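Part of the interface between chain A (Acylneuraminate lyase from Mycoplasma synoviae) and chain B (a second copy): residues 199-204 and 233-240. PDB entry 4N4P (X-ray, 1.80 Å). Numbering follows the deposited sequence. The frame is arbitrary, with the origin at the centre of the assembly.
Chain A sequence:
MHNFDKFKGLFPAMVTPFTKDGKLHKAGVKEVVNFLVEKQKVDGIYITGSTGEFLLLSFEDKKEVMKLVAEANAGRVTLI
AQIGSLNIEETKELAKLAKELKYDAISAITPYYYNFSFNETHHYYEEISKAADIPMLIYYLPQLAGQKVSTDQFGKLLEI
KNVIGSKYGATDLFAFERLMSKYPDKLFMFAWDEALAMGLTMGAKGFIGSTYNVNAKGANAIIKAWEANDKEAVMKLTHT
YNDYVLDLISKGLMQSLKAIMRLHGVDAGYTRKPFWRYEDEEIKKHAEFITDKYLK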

# COMPACT_ATOMS: atom_id res chain seq x y z
N GLY A 199 -9.89 -6.76 -21.24
CA GLY A 199 -11.24 -6.18 -21.14
C GLY A 199 -12.21 -6.86 -22.12
O GLY A 199 -13.32 -7.27 -21.72
N LEU A 200 -11.83 -6.96 -23.39
CA LEU A 200 -12.67 -7.65 -24.38
C LEU A 200 -13.03 -9.06 -23.94
O LEU A 200 -14.17 -9.49 -24.06
CB LEU A 200 -11.96 -7.78 -25.72
CG LEU A 200 -11.83 -6.53 -26.60
CD1 LEU A 200 -10.76 -6.86 -27.61
CD2 LEU A 200 -13.16 -6.15 -27.28
N THR A 201 -12.02 -9.78 -23.45
CA THR A 201 -12.18 -11.16 -23.02
C THR A 201 -13.23 -11.31 -21.91
O THR A 201 -13.93 -12.31 -21.84
CB THR A 201 -10.83 -11.77 -22.62
OG1 THR A 201 -9.97 -11.76 -23.78
CG2 THR A 201 -11.01 -13.24 -22.15
N MET A 202 -13.36 -10.29 -21.06
CA MET A 202 -14.39 -10.35 -20.03
C MET A 202 -15.68 -9.57 -20.40
O MET A 202 -16.55 -9.35 -19.53
CB MET A 202 -13.82 -9.97 -18.65
CG MET A 202 -14.55 -10.70 -17.49
SD MET A 202 -14.94 -12.46 -17.78
CE MET A 202 -13.37 -13.21 -18.31
N GLY A 203 -15.82 -9.18 -21.67
CA GLY A 203 -17.10 -8.64 -22.16
C GLY A 203 -17.20 -7.14 -22.42
O GLY A 203 -18.25 -6.65 -22.80
N ALA A 204 -16.13 -6.40 -22.17
CA ALA A 204 -16.07 -4.99 -22.57
C ALA A 204 -16.23 -4.86 -24.08
O ALA A 204 -15.64 -5.63 -24.85
CB ALA A 204 -14.73 -4.38 -22.13
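Chain B 233-240: AVMKLTHT

Two methionines do most of the work in this contact, and no direct hydrogen bond joins the two stretches: A:Met202 and B:Met235 bury the largest areas, and each brings the end of its side chain to a partner that its CA-to-CB bond does not face. Their CA atoms, 5.4 Å apart, are the nearest CA pair across the two stretches.

On chain A the helix runs out through residues 199-201, and A:Met202 is the first residue to leave helical angles. A:Gly203 follows at phi 107°, psi -1°, and its N is hydrogen-bonded to A:Leu200 O at 2.9 Å; A:Ala204 N reaches back to A:Gly199 O at 3.0 Å. Against this turn chain B lays one continuous stretch of helix, residues 233-240, offering B:Val234, B:Met235, B:Thr238 and B:His239, the i, i+1, i+4, i+5 pattern of a single helical flank. The helix starts with B:Val234 beside A:Thr201 and runs toward the end of the A:Met202 side chain, where B:Thr238 and B:His239 lie. B:Lys236 points away, and B:Ala233, B:Leu237 and B:Thr240 make no contact with the turn.

B:Met235 leaves its helix sideways with chi1 m, then extends through chi2 and chi3 both t along the end of the chain A helix. Its CG lies 3.2 Å from A:Thr201 O, its CE 3.7 Å from A:Leu200 O, and its SD 3.6 Å from A:Gly203 CA. The glycine is called for by its own backbone angles, which would jam a CB against the preceding carbonyl oxygen; such a CB would also sit tightly, 3.4 Å from B:Met235 SD.

A:Met202 starts away from chain B and folds back, with chi1 at -149°, between wells, and chi2 and chi3 both p. The bend sets its SD 4.0 Å from B:Met235 CA and its CE 3.8 Å from B:Thr238 CG2. The same SD approaches B:His239 CE1 at 3.6 Å and lies 4.3 Å from the ring centroid, an oblique sulfur-aromatic contact. B:Thr238 can present its methyl here while its OG1 donates to B:Val234 O at 2.8 Å, so the hydroxyl is satisfied within its own helix. One turn earlier on the helix, B:Val234 CG1 meets A:Thr201 CG2 at a looser 4.2 Å.

One polar link crosses the contact through water. The molecule donates to A:Met202 O at 2.9 Å and hydrogen-bonds with B:His239 NE2 at 2.8 Å, while B:His239 ND1 is engaged elsewhere in the structure. The rule to read here is that flexible methionines can fit a helix flank to a helix end, with a water bridging the A:Met202 carbonyl to the B:His239 imidazole.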

# COMPACT_ATOMS: atom_id res chain seq x y z
N ALA B 233 -18.95 -18.02 -23.77
CA ALA B 233 -18.83 -19.06 -22.76
C ALA B 233 -17.60 -18.84 -21.88
O ALA B 233 -17.65 -19.09 -20.67
CB ALA B 233 -18.76 -20.45 -23.39
N VAL B 234 -16.51 -18.35 -22.46
CA VAL B 234 -15.35 -18.00 -21.63
C VAL B 234 -15.80 -17.04 -20.53
O VAL B 234 -15.43 -17.21 -19.37
CB VAL B 234 -14.20 -17.39 -22.46
CG1 VAL B 234 -13.11 -16.77 -21.52
CG2 VAL B 234 -13.61 -18.48 -23.34
N MET B 235 -16.62 -16.05 -20.89
CA MET B 235 -17.09 -15.08 -19.90
C MET B 235 -18.01 -15.75 -18.86
O MET B 235 -17.77 -15.66 -17.66
CB MET B 235 -17.82 -13.91 -20.58
CG MET B 235 -16.98 -13.18 -21.56
SD MET B 235 -18.05 -12.11 -22.57
CE MET B 235 -17.02 -11.90 -24.04
N LYS B 236 -19.06 -16.42 -19.34
CA LYS B 236 -20.02 -17.08 -18.44
C LYS B 236 -19.34 -18.08 -17.50
O LYS B 236 -19.61 -18.09 -16.28
CB LYS B 236 -21.12 -17.78 -19.26
CG LYS B 236 -22.16 -18.52 -18.41
CD LYS B 236 -23.17 -19.27 -19.30
CE LYS B 236 -23.63 -20.62 -18.67
NZ LYS B 236 -22.52 -21.65 -18.61
N LEU B 237 -18.49 -18.94 -18.07
CA LEU B 237 -17.78 -19.97 -17.27
C LEU B 237 -16.79 -19.38 -16.27
O LEU B 237 -16.58 -19.94 -15.18
CB LEU B 237 -17.07 -20.95 -18.19
CG LEU B 237 -18.00 -21.76 -19.08
CD1 LEU B 237 -17.18 -22.44 -20.16
CD2 LEU B 237 -18.76 -22.80 -18.22
N THR B 238 -16.20 -18.25 -16.62
CA THR B 238 -15.35 -17.49 -15.67
C THR B 238 -16.18 -16.92 -14.54
O THR B 238 -15.79 -17.01 -13.39
CB THR B 238 -14.58 -16.33 -16.36
OG1 THR B 238 -13.61 -16.88 -17.26
CG2 THR B 238 -13.87 -15.42 -15.32
N HIS B 239 -17.33 -16.33 -14.85
CA HIS B 239 -18.18 -15.83 -13.76
C HIS B 239 -18.56 -16.94 -12.78
O HIS B 239 -18.52 -16.75 -11.56
CB HIS B 239 -19.43 -15.14 -14.31
CG HIS B 239 -19.11 -13.98 -15.22
ND1 HIS B 239 -18.06 -13.13 -14.99
CD2 HIS B 239 -19.72 -13.55 -16.36
CE1 HIS B 239 -18.02 -12.21 -15.94
NE2 HIS B 239 -19.02 -12.44 -16.78
N THR B 240 -18.97 -18.08 -13.32
CA THR B 240 -19.28 -19.24 -12.47
C THR B 240 -18.06 -19.69 -11.68
O THR B 240 -18.14 -19.96 -10.48
CB THR B 240 -19.77 -20.42 -13.30
OG1 THR B 240 -20.88 -19.98 -14.08
CG2 THR B 240 -20.19 -21.60 -12.37
O HOH W 1 -18.96 -10.83 -19.05